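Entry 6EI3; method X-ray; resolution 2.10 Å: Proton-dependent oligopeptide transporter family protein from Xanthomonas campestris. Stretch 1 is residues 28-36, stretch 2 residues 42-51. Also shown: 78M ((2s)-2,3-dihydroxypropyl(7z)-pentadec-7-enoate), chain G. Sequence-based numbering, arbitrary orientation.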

# COMPACT_ATOMS: atom_id res chain seq x y z
N PHE A 28 12.26 -10.83 -12.98
CA PHE A 28 12.23 -12.27 -13.18
C PHE A 28 11.14 -12.61 -14.22
O PHE A 28 11.39 -13.38 -15.14
CB PHE A 28 11.92 -13.03 -11.85
CG PHE A 28 11.41 -14.44 -12.11
CD1 PHE A 28 12.25 -15.42 -12.63
CD2 PHE A 28 10.08 -14.76 -11.89
CE1 PHE A 28 11.77 -16.69 -12.94
CE2 PHE A 28 9.59 -16.04 -12.19
CZ PHE A 28 10.44 -17.00 -12.69
N LEU A 29 9.91 -12.07 -14.04
CA LEU A 29 8.79 -12.43 -14.93
C LEU A 29 9.00 -12.13 -16.41
O LEU A 29 8.65 -12.95 -17.25
CB LEU A 29 7.46 -11.80 -14.46
CG LEU A 29 6.80 -12.43 -13.20
CD1 LEU A 29 5.68 -11.55 -12.70
CD2 LEU A 29 6.30 -13.86 -13.48
N ILE A 30 9.55 -10.96 -16.73
CA ILE A 30 9.66 -10.48 -18.12
C ILE A 30 10.52 -11.39 -19.02
O ILE A 30 10.24 -11.43 -20.21
CB ILE A 30 10.08 -8.98 -18.16
CG1 ILE A 30 9.61 -8.30 -19.47
CG2 ILE A 30 11.56 -8.74 -17.86
CD1 ILE A 30 8.10 -8.14 -19.60
N THR A 31 11.47 -12.17 -18.48
CA THR A 31 12.28 -13.09 -19.29
C THR A 31 11.93 -14.55 -19.02
O THR A 31 12.62 -15.45 -19.48
CB THR A 31 13.79 -12.82 -19.11
OG1 THR A 31 14.12 -12.92 -17.72
CG2 THR A 31 14.23 -11.48 -19.70
N SER A 32 10.85 -14.78 -18.25
CA SER A 32 10.44 -16.13 -17.89
C SER A 32 9.49 -16.74 -18.93
O SER A 32 8.99 -16.04 -19.81
CB SER A 32 9.76 -16.12 -16.52
OG SER A 32 8.43 -15.65 -16.62
N LEU A 33 9.16 -18.03 -18.75
CA LEU A 33 8.19 -18.79 -19.55
C LEU A 33 6.81 -18.77 -18.87
O LEU A 33 5.88 -19.43 -19.34
CB LEU A 33 8.69 -20.24 -19.74
CG LEU A 33 10.04 -20.41 -20.48
CD1 LEU A 33 10.35 -21.88 -20.70
CD2 LEU A 33 10.05 -19.66 -21.82
N LEU A 34 6.66 -17.97 -17.79
CA LEU A 34 5.41 -17.89 -17.03
C LEU A 34 4.39 -16.90 -17.61
O LEU A 34 3.23 -16.96 -17.20
CB LEU A 34 5.68 -17.60 -15.53
CG LEU A 34 6.64 -18.58 -14.79
CD1 LEU A 34 6.71 -18.27 -13.30
CD2 LEU A 34 6.22 -20.04 -14.97
N LEU A 35 4.81 -16.02 -18.55
CA LEU A 35 3.90 -15.06 -19.18
C LEU A 35 3.30 -15.69 -20.43
O LEU A 35 4.01 -16.34 -21.18
CB LEU A 35 4.59 -13.71 -19.52
CG LEU A 35 5.26 -12.95 -18.35
CD1 LEU A 35 5.84 -11.63 -18.82
CD2 LEU A 35 4.26 -12.65 -17.21
N GLN A 36 1.99 -15.54 -20.62
CA GLN A 36 1.35 -16.16 -21.79
C GLN A 36 1.36 -15.24 -23.01
O GLN A 36 1.21 -15.73 -24.12
CB GLN A 36 -0.05 -16.69 -21.46
CG GLN A 36 -1.10 -15.65 -21.07
CD GLN A 36 -2.22 -16.20 -20.21
OE1 GLN A 36 -2.98 -15.44 -19.61
NE2 GLN A 36 -2.32 -17.52 -20.09
N GLU A 42 2.62 -6.19 -24.59
CA GLU A 42 1.62 -7.08 -23.98
C GLU A 42 2.23 -7.83 -22.79
O GLU A 42 1.56 -8.04 -21.77
CB GLU A 42 1.06 -8.08 -25.01
CG GLU A 42 0.23 -7.45 -26.13
CD GLU A 42 0.97 -7.13 -27.41
OE1 GLU A 42 2.17 -6.75 -27.34
OE2 GLU A 42 0.36 -7.26 -28.49
N ARG A 43 3.51 -8.23 -22.92
CA ARG A 43 4.23 -8.91 -21.84
C ARG A 43 4.53 -7.92 -20.71
O ARG A 43 4.47 -8.31 -19.54
CB ARG A 43 5.50 -9.60 -22.35
CG ARG A 43 5.22 -10.75 -23.31
CD ARG A 43 6.49 -11.36 -23.88
NE ARG A 43 7.44 -11.79 -22.83
CZ ARG A 43 7.43 -12.98 -22.26
NH1 ARG A 43 6.54 -13.90 -22.62
NH2 ARG A 43 8.32 -13.28 -21.32
N ASP A 44 4.82 -6.64 -21.04
CA ASP A 44 5.03 -5.60 -20.02
C ASP A 44 3.76 -5.43 -19.20
O ASP A 44 3.82 -5.35 -17.98
CB ASP A 44 5.38 -4.23 -20.66
CG ASP A 44 6.77 -4.11 -21.23
OD1 ASP A 44 7.61 -4.98 -20.92
OD2 ASP A 44 7.02 -3.15 -21.99
N ALA A 45 2.60 -5.36 -19.90
CA ALA A 45 1.29 -5.22 -19.25
C ALA A 45 0.99 -6.44 -18.37
O ALA A 45 0.53 -6.28 -17.24
CB ALA A 45 0.20 -5.05 -20.30
N GLU A 46 1.27 -7.66 -18.88
CA GLU A 46 1.06 -8.89 -18.13
C GLU A 46 1.92 -8.95 -16.87
O GLU A 46 1.40 -9.32 -15.82
CB GLU A 46 1.29 -10.11 -19.01
CG GLU A 46 0.82 -11.42 -18.38
CD GLU A 46 1.09 -12.66 -19.20
OE1 GLU A 46 1.69 -12.55 -20.29
OE2 GLU A 46 0.66 -13.75 -18.76
N ALA A 47 3.21 -8.55 -16.95
CA ALA A 47 4.09 -8.56 -15.77
C ALA A 47 3.59 -7.55 -14.75
O ALA A 47 3.54 -7.88 -13.57
CB ALA A 47 5.54 -8.27 -16.15
N LYS A 48 3.11 -6.35 -15.20
CA LYS A 48 2.56 -5.32 -14.30
C LYS A 48 1.28 -5.86 -13.63
O LYS A 48 1.06 -5.64 -12.44
CB LYS A 48 2.19 -4.05 -15.07
CG LYS A 48 3.36 -3.23 -15.55
CD LYS A 48 2.84 -2.05 -16.35
CE LYS A 48 3.93 -1.41 -17.16
NZ LYS A 48 3.41 -0.22 -17.88
N HIS A 49 0.44 -6.57 -14.42
CA HIS A 49 -0.82 -7.13 -13.95
C HIS A 49 -0.60 -8.04 -12.77
O HIS A 49 -1.28 -7.88 -11.78
CB HIS A 49 -1.58 -7.86 -15.07
CG HIS A 49 -3.04 -7.92 -14.81
ND1 HIS A 49 -3.89 -6.86 -15.14
CD2 HIS A 49 -3.75 -8.86 -14.14
CE1 HIS A 49 -5.09 -7.22 -14.71
NE2 HIS A 49 -5.05 -8.41 -14.09
N ILE A 50 0.40 -8.94 -12.86
CA ILE A 50 0.76 -9.86 -11.79
C ILE A 50 1.27 -9.12 -10.52
O ILE A 50 0.83 -9.44 -9.41
CB ILE A 50 1.78 -10.92 -12.32
CG1 ILE A 50 1.14 -11.79 -13.42
CG2 ILE A 50 2.31 -11.80 -11.16
CD1 ILE A 50 2.13 -12.47 -14.39
N LEU A 51 2.23 -8.20 -10.69
CA LEU A 51 2.83 -7.45 -9.57
C LEU A 51 1.76 -6.64 -8.82
O LEU A 51 1.68 -6.69 -7.59
CB LEU A 51 3.94 -6.53 -10.14
CG LEU A 51 4.83 -5.67 -9.20
CD1 LEU A 51 4.12 -4.38 -8.73
CD2 LEU A 51 5.42 -6.46 -8.04
O21 78M G . -3.92 -11.65 -17.65
C20 78M G . -3.98 -12.93 -17.03
C18 78M G . -3.07 -12.98 -15.82
O19 78M G . -1.70 -13.04 -16.23
C17 78M G . -3.38 -14.14 -14.89
O2 78M G . -3.46 -13.60 -13.55
C1 78M G . -2.36 -13.62 -12.78
O1 78M G . -1.27 -13.93 -13.18
C2 78M G . -2.66 -13.17 -11.39
C3 78M G . -1.82 -13.84 -10.31
C4 78M G . -1.57 -12.91 -9.15
C5 78M G . -1.16 -13.59 -7.86
C6 78M G . -1.38 -12.73 -6.62
C7 78M G . -2.79 -12.79 -6.11
C8 78M G . -3.26 -12.18 -5.04
C9 78M G . -4.66 -12.27 -4.53
C10 78M G . -5.53 -11.07 -4.91
C11 78M G . -6.77 -10.91 -4.05
C12 78M G . -7.60 -9.71 -4.44
C13 78M G . -8.67 -9.31 -3.45
C15 78M G . -10.51 -7.64 -2.96
C14 78M G . -9.31 -7.98 -3.80
O HOH W 1 6.71 -16.30 -21.24
O HOH W 2 0.94 -15.62 -16.94

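How does R43 reach the loop that follows the helix of stretch 1? Its CA-to-CB bond points toward stretch 1, and chi1 m with chi2 t extends the chain before chi3, at p, bends it. R43 NH2 then donates to two carbonyls near the guanidinium plane, I30 O at 2.9 Å and S32 O at 3.2 Å. Water 1 accepts from R43 NH1 (2.8 Å) and donates to S32 O and L35 O, while L35 CB lies over one guanidinium face.

What does E46 do with its extended side chain? With chi1 and chi2 both t, the carboxylate reaches the backbone beyond L35, where Q36 N donates to E46 OE2 at 2.9 Å and an angle of 169°. Water 2 bridges E46 OE2 and L34 O.

Where is the apolar packing? L35, with chi1 m and chi2 t, places CD2 3.5 Å from I50 CD1 and CD1 4.3 Å from A47 CB. L29 adopts the same rotamer and brings CD1 to 3.7 Å from I50 CG2. L29 CA and A47 CA are 6.1 Å apart, and the side chains meet there with L29 CB 4.4 Å from A47 CB.

Why does I30 make contact although its CB points sideways? Chi1 t and chi2 p bring I30 CD1 nearer the helix of stretch 2, 4.3 Å from A47 CB and 3.5 Å from D44 OD1.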